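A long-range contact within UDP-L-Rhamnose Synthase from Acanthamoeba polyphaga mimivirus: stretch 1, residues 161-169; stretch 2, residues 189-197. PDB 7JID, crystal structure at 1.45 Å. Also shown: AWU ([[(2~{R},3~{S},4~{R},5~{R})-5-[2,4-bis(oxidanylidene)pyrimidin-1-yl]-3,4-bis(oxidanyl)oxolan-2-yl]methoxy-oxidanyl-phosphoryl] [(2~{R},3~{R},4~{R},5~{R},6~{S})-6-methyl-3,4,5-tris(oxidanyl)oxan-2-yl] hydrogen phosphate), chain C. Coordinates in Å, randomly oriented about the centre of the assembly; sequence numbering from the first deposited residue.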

ATOM      1  N   ARG A 161      -0.390 -17.152   6.261  1.00  8.28           N
ATOM      2  CA  ARG A 161       0.905 -16.571   6.677  1.00  7.43           C
ATOM      3  C   ARG A 161       1.998 -17.629   6.830  1.00  7.75           C
ATOM      4  O   ARG A 161       2.089 -18.345   7.855  1.00  7.77           O
ATOM      5  N   ILE A 162       2.828 -17.810   5.790  1.00  8.61           N
ATOM      6  CA  ILE A 162       4.008 -18.708   5.891  1.00  8.43           C
ATOM      7  C   ILE A 162       5.190 -17.865   6.385  1.00  8.24           C
ATOM      8  O   ILE A 162       5.167 -16.634   6.221  1.00  8.24           O
ATOM      9  N   ARG A 163       6.178 -18.546   6.897  1.00  7.72           N
ATOM     10  CA  ARG A 163       7.468 -17.898   7.201  1.00  8.22           C
ATOM     11  C   ARG A 163       8.610 -18.798   6.808  1.00  7.72           C
ATOM     12  O   ARG A 163       8.520 -20.027   7.015  1.00  7.77           O
ATOM     13  N   MET A 164       9.728 -18.196   6.433  1.00  8.81           N
ATOM     14  CA  MET A 164      11.019 -18.922   6.288  1.00 10.50           C
ATOM     15  C   MET A 164      10.786 -20.298   5.665  1.00  9.05           C
ATOM     16  O   MET A 164      11.193 -21.359   6.187  1.00  8.28           O
ATOM     17  N   PRO A 165      10.132 -20.351   4.478  1.00  8.82           N
ATOM     18  CA  PRO A 165       9.770 -21.637   3.910  1.00  9.85           C
ATOM     19  C   PRO A 165      10.960 -22.544   3.582  1.00  9.00           C
ATOM     20  O   PRO A 165      12.013 -22.057   3.141  1.00  8.16           O
ATOM     21  N   ILE A 166      10.793 -23.843   3.873  1.00  9.02           N
ATOM     22  CA  ILE A 166      11.822 -24.911   3.740  1.00 11.40           C
ATOM     23  C   ILE A 166      11.306 -25.995   2.792  1.00 10.77           C
ATOM     24  O   ILE A 166      10.121 -26.302   2.858  1.00 10.86           O
ATOM     25  N   THR A 167      12.149 -26.458   1.891  1.00 12.99           N
ATOM     26  CA  THR A 167      11.881 -27.685   1.110  1.00 13.64           C
ATOM     27  C   THR A 167      12.995 -28.693   1.347  1.00 13.23           C
ATOM     28  O   THR A 167      14.134 -28.271   1.658  1.00 14.07           O
ATOM     29  N   ILE A 168      12.670 -29.969   1.192  1.00 14.54           N
ATOM     30  CA  ILE A 168      13.648 -31.089   1.215  1.00 15.57           C
ATOM     31  C   ILE A 168      14.628 -30.851   0.068  1.00 14.87           C
ATOM     32  O   ILE A 168      15.838 -30.861   0.305  1.00 16.37           O
ATOM     33  N   GLU A 169      14.104 -30.571  -1.112  1.00 17.37           N
ATOM     34  CA  GLU A 169      14.976 -30.252  -2.277  1.00 19.11           C
ATOM     35  C   GLU A 169      15.700 -28.928  -1.988  1.00 18.47           C
ATOM     36  O   GLU A 169      15.024 -27.978  -1.651  1.00 17.51           O
ATOM     37  N   PRO A 189      15.187 -18.489  17.658  1.00  9.44           N
ATOM     38  CA  PRO A 189      14.019 -19.376  17.522  1.00  8.89           C
ATOM     39  C   PRO A 189      12.921 -18.684  16.703  1.00  9.85           C
ATOM     40  O   PRO A 189      12.565 -17.542  16.979  1.00  8.76           O
ATOM     41  N   ASN A 190      12.290 -19.435  15.810  1.00  8.96           N
ATOM     42  CA  ASN A 190      11.307 -18.857  14.879  1.00  8.52           C
ATOM     43  C   ASN A 190      10.285 -19.895  14.431  1.00  8.86           C
ATOM     44  O   ASN A 190      10.620 -21.114  14.404  1.00  6.89           O
ATOM     45  N   SER A 191       9.097 -19.416  14.107  1.00  8.61           N
ATOM     46  CA  SER A 191       8.061 -20.181  13.398  1.00  7.83           C
ATOM     47  C   SER A 191       8.457 -20.270  11.936  1.00  8.11           C
ATOM     48  O   SER A 191       8.686 -19.204  11.304  1.00  8.56           O
ATOM     49  N   MET A 192       8.428 -21.473  11.384  1.00  8.62           N
ATOM     50  CA  MET A 192       8.818 -21.722   9.979  1.00  8.88           C
ATOM     51  C   MET A 192       7.834 -22.693   9.336  1.00  8.45           C
ATOM     52  O   MET A 192       7.163 -23.379  10.045  1.00  8.75           O
ATOM     53  N   THR A 193       7.836 -22.722   8.014  1.00  8.72           N
ATOM     54  CA  THR A 193       6.888 -23.493   7.174  1.00  8.60           C
ATOM     55  C   THR A 193       7.662 -24.529   6.376  1.00  8.34           C
ATOM     56  O   THR A 193       8.459 -24.139   5.527  1.00  8.45           O
ATOM     57  N   ILE A 194       7.413 -25.827   6.630  1.00  8.54           N
ATOM     58  CA  ILE A 194       7.958 -26.900   5.777  1.00  8.93           C
ATOM     59  C   ILE A 194       6.985 -27.132   4.619  1.00  8.99           C
ATOM     60  O   ILE A 194       5.886 -27.625   4.857  1.00  9.78           O
ATOM     61  N   LEU A 195       7.350 -26.667   3.426  1.00  9.64           N
ATOM     62  CA  LEU A 195       6.388 -26.636   2.299  1.00 10.63           C
ATOM     63  C   LEU A 195       6.033 -28.063   1.884  1.00 11.88           C
ATOM     64  O   LEU A 195       4.887 -28.267   1.518  1.00 10.98           O
ATOM     65  N   ASP A 196       6.960 -29.020   1.975  1.00 13.40           N
ATOM     66  CA  ASP A 196       6.631 -30.418   1.603  1.00 14.23           C
ATOM     67  C   ASP A 196       5.450 -30.920   2.445  1.00 13.41           C
ATOM     68  O   ASP A 196       4.597 -31.613   1.928  1.00 12.23           O
ATOM     69  N   GLN A 197       5.391 -30.532   3.712  1.00 11.85           N
ATOM     70  CA  GLN A 197       4.350 -30.953   4.660  1.00 12.35           C
ATOM     71  C   GLN A 197       3.093 -30.102   4.525  1.00 12.40           C
ATOM     72  O   GLN A 197       1.968 -30.644   4.727  1.00 14.55           O
TER

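How does Arg163 reach the other stretch when its CA-to-CB bond points sideways? Its side chain starts m and t, then bends at chi3 (p, 70°), bringing the guanidinium edge to two acceptors. Arg163 NH1 donates to Asn190 OD1 and to Ser191 O, both at 2.8 Å, and Arg163 NH2 reaches Asn190 OD1 at 3.1 Å. The CA-to-CB bond of Asn190 points toward stretch 1, with chi1 off-well at -93°.

What does Thr193 do with its inward-pointing side chain? In the m rotamer its hydroxyl accepts from the backbone, Arg163 N to Thr193 OG1 at 3.1 Å, and lies 3.4 Å from Ile162 CB. Next along the chain from Arg163, Met164 N donates to AWU O3' at 2.9 Å.

Where is the apolar packing? Met192, m then t, sits between two partners: its CE is 3.9 Å from Met164 SD, and its SD 4.0 Å from Ile166 CD1. Leu195, also m and t, points toward stretch 1 and places CD1 3.7 Å from Pro165 CB.

What secures the far end? Asp196, chi1 m, aims its carboxylate at the backbone: Ile168 N donates to Asp196 OD2 at 2.9 Å. A water bonded to Asp196 OD1 (2.8 Å) accepts from Glu169 N (2.9 Å), while Ile168 CD1 lies 3.6 Å from Asp196 CG.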

ATOM      1  CB  ARG A 161       0.662 -15.827   7.991  1.00  7.11           C
ATOM      2  CG  ARG A 161      -0.293 -14.657   7.924  1.00  7.76           C
ATOM      3  CD  ARG A 161      -0.304 -14.076   9.313  1.00  9.23           C
ATOM      4  NE  ARG A 161      -1.214 -12.999   9.547  1.00  8.30           N
ATOM      5  CZ  ARG A 161      -1.741 -12.692  10.728  1.00  9.29           C
ATOM      6  NH1 ARG A 161      -1.549 -13.493  11.768  1.00  9.62           N
ATOM      7  NH2 ARG A 161      -2.500 -11.614  10.824  1.00  9.75           N
ATOM      8  CB  ILE A 162       4.314 -19.433   4.576  1.00  8.80           C
ATOM      9  CG1 ILE A 162       4.586 -18.443   3.440  1.00  9.30           C
ATOM     10  CG2 ILE A 162       3.197 -20.421   4.269  1.00  9.50           C
ATOM     11  CD1 ILE A 162       5.387 -19.077   2.318  1.00  9.75           C
ATOM     12  CB  ARG A 163       7.591 -17.578   8.682  1.00  8.24           C
ATOM     13  CG  ARG A 163       6.511 -16.653   9.188  1.00  8.37           C
ATOM     14  CD  ARG A 163       6.741 -16.213  10.630  1.00  7.88           C
ATOM     15  NE  ARG A 163       7.887 -15.313  10.730  1.00  8.63           N
ATOM     16  CZ  ARG A 163       8.968 -15.449  11.496  1.00  8.93           C
ATOM     17  NH1 ARG A 163       9.230 -16.575  12.122  1.00  8.75           N
ATOM     18  NH2 ARG A 163       9.864 -14.494  11.532  1.00  9.47           N
ATOM     19  CB  MET A 164      11.674 -19.081   7.656  1.00 11.46           C
ATOM     20  CG  MET A 164      11.883 -17.705   8.281  1.00 13.36           C
ATOM     21  SD  MET A 164      12.436 -17.770   9.970  1.00 13.69           S
ATOM     22  CE  MET A 164      12.927 -16.067  10.211  1.00 12.81           C
ATOM     23  CB  PRO A 165       9.045 -21.297   2.608  1.00  9.45           C
ATOM     24  CG  PRO A 165       9.365 -19.861   2.334  1.00 10.62           C
ATOM     25  CD  PRO A 165       9.628 -19.215   3.695  1.00  9.27           C
ATOM     26  CB  ILE A 166      12.123 -25.504   5.115  1.00 11.72           C
ATOM     27  CG1 ILE A 166      12.830 -24.507   6.042  1.00 13.09           C
ATOM     28  CG2 ILE A 166      12.921 -26.802   5.009  1.00 12.26           C
ATOM     29  CD1 ILE A 166      12.684 -24.856   7.492  1.00 14.74           C
ATOM     30  CB  THR A 167      11.717 -27.355  -0.378  1.00 15.17           C
ATOM     31  OG1 THR A 167      12.886 -26.647  -0.816  1.00 14.72           O
ATOM     32  CG2 THR A 167      10.440 -26.584  -0.643  1.00 16.63           C
ATOM     33  CB  ILE A 168      12.932 -32.444   1.092  1.00 16.31           C
ATOM     34  CG1 ILE A 168      11.986 -32.704   2.265  1.00 17.32           C
ATOM     35  CG2 ILE A 168      13.962 -33.545   0.886  1.00 16.96           C
ATOM     36  CD1 ILE A 168      10.875 -33.711   1.959  1.00 18.16           C
ATOM     37  CB  GLU A 169      14.141 -30.144  -3.554  1.00 23.03           C
ATOM     38  CG  GLU A 169      15.004 -30.153  -4.809  1.00 25.01           C
ATOM     39  CD  GLU A 169      14.262 -29.976  -6.123  1.00 26.12           C
ATOM     40  OE1 GLU A 169      13.026 -30.090  -6.136  1.00 33.55           O
ATOM     41  OE2 GLU A 169      14.925 -29.716  -7.123  1.00 32.41           O
ATOM     42  CB  PRO A 189      13.591 -19.678  18.961  1.00  9.37           C
ATOM     43  CG  PRO A 189      14.860 -19.455  19.759  1.00 10.37           C
ATOM     44  CD  PRO A 189      15.525 -18.291  19.076  1.00 11.46           C
ATOM     45  CB  ASN A 190      12.028 -18.403  13.616  1.00  9.09           C
ATOM     46  CG  ASN A 190      12.439 -16.957  13.670  1.00  8.13           C
ATOM     47  OD1 ASN A 190      11.599 -16.076  13.490  1.00  7.74           O
ATOM     48  ND2 ASN A 190      13.747 -16.719  13.887  1.00  8.17           N
ATOM     49  CB  SER A 191       6.725 -19.600  13.573  1.00  8.75           C
ATOM     50  OG  SER A 191       6.239 -19.751  14.901  1.00  9.10           O
ATOM     51  CB  MET A 192      10.246 -22.260   9.839  1.00  9.27           C
ATOM     52  CG  MET A 192      11.228 -21.615  10.775  1.00  9.80           C
ATOM     53  SD  MET A 192      12.923 -21.994  10.270  1.00  9.45           S
ATOM     54  CE  MET A 192      13.863 -21.077  11.526  1.00  8.18           C
ATOM     55  CB  THR A 193       6.145 -22.568   6.213  1.00  8.00           C
ATOM     56  OG1 THR A 193       5.420 -21.579   6.946  1.00  7.08           O
ATOM     57  CG2 THR A 193       5.118 -23.311   5.381  1.00  8.24           C
ATOM     58  CB  ILE A 194       8.255 -28.187   6.557  1.00  9.27           C
ATOM     59  CG1 ILE A 194       9.274 -27.898   7.680  1.00  8.88           C
ATOM     60  CG2 ILE A 194       8.767 -29.215   5.559  1.00  9.53           C
ATOM     61  CD1 ILE A 194       9.480 -29.041   8.584  1.00  9.82           C
ATOM     62  CB  LEU A 195       6.985 -25.844   1.126  1.00 10.56           C
ATOM     63  CG  LEU A 195       7.035 -24.335   1.312  1.00 11.31           C
ATOM     64  CD1 LEU A 195       7.724 -23.688   0.126  1.00 10.98           C
ATOM     65  CD2 LEU A 195       5.650 -23.741   1.513  1.00 10.89           C
ATOM     66  CB  ASP A 196       7.846 -31.325   1.709  1.00 14.58           C
ATOM     67  CG  ASP A 196       9.011 -30.815   0.914  1.00 16.42           C
ATOM     68  OD1 ASP A 196       9.189 -31.284  -0.234  1.00 17.19           O
ATOM     69  OD2 ASP A 196       9.760 -29.960   1.428  1.00 15.39           O
ATOM     70  CB  GLN A 197       4.937 -30.923   6.076  1.00 13.80           C
ATOM     71  CG  GLN A 197       5.965 -32.017   6.256  1.00 15.56           C
ATOM     72  CD  GLN A 197       6.806 -31.845   7.494  1.00 19.64           C
ATOM     73  OE1 GLN A 197       6.432 -31.090   8.389  1.00 16.67           O
ATOM     74  NE2 GLN A 197       7.934 -32.551   7.527  1.00 22.36           N
TER
HETATM   75  PA  AWU C 301      17.227 -13.960   4.224  1.00 15.89           P
HETATM   76  O1A AWU C 301      17.712 -12.560   4.189  1.00 17.34           O
HETATM   77  O2A AWU C 301      17.960 -14.999   3.393  1.00 14.81           O
HETATM   78  O3A AWU C 301      15.715 -14.250   3.691  1.00 17.99           O
HETATM   79  PB  AWU C 301      14.466 -13.175   3.625  1.00 16.57           P
HETATM   80  O1B AWU C 301      14.195 -12.406   4.942  1.00 16.78           O
HETATM   81  O2B AWU C 301      14.599 -12.375   2.311  1.00 15.79           O
HETATM   82  O3B AWU C 301      13.291 -14.255   3.508  1.00 17.14           O
HETATM   83  C5' AWU C 301       9.856 -13.799   2.441  1.00 18.49           C
HETATM   84  O5' AWU C 301      11.219 -14.178   2.483  1.00 18.08           O
HETATM   85  C4' AWU C 301       9.072 -14.610   3.458  1.00 17.75           C
HETATM   86  O4' AWU C 301       7.710 -14.141   3.579  1.00 16.12           O
HETATM   87  C3' AWU C 301       9.734 -14.478   4.791  1.00 17.39           C
HETATM   88  O3' AWU C 301       9.183 -15.449   5.640  1.00 16.18           O
HETATM   89  C2' AWU C 301      11.227 -14.782   4.751  1.00 17.24           C
HETATM   90  C1' AWU C 301      11.905 -14.079   3.660  1.00 17.34           C
HETATM   91  N1  AWU C 301      20.688 -14.704   8.023  1.00 10.49           N
HETATM   92  C2  AWU C 301      21.846 -15.059   8.693  1.00 12.07           C
HETATM   93  O2  AWU C 301      21.791 -15.853   9.655  1.00 10.67           O
HETATM   94  N3  AWU C 301      23.046 -14.631   8.190  1.00 12.38           N
HETATM   95  C4  AWU C 301      23.121 -13.754   7.154  1.00 12.62           C
HETATM   96  O4  AWU C 301      24.289 -13.422   6.730  1.00 12.85           O
HETATM   97  C5  AWU C 301      21.955 -13.413   6.467  1.00 11.84           C
HETATM   98  C6  AWU C 301      20.720 -13.807   6.973  1.00 10.62           C
HETATM   99  C1C AWU C 301      19.359 -15.163   8.519  1.00 10.03           C
HETATM  100  C2C AWU C 301      18.276 -14.095   8.676  1.00  9.18           C
HETATM  101  C3C AWU C 301      16.984 -14.926   8.475  1.00  9.87           C
HETATM  102  C4C AWU C 301      17.449 -15.963   7.504  1.00  9.67           C
HETATM  103  C5C AWU C 301      16.946 -15.799   6.085  1.00 11.23           C
HETATM  104  C6' AWU C 301       9.422 -14.081   1.004  1.00 19.05           C
HETATM  105  O2' AWU C 301      11.379 -16.148   4.427  1.00 17.77           O
HETATM  106  O2C AWU C 301      18.354 -13.563   9.974  1.00  9.58           O
HETATM  107  O3C AWU C 301      16.637 -15.615   9.663  1.00  8.38           O
HETATM  108  O4C AWU C 301      18.867 -15.905   7.422  1.00 10.30           O
HETATM  109  O5C AWU C 301      17.213 -14.427   5.716  1.00 13.81           O
HETATM  110  O   HOH W   1      11.329 -30.760  -1.885  1.00 19.56           O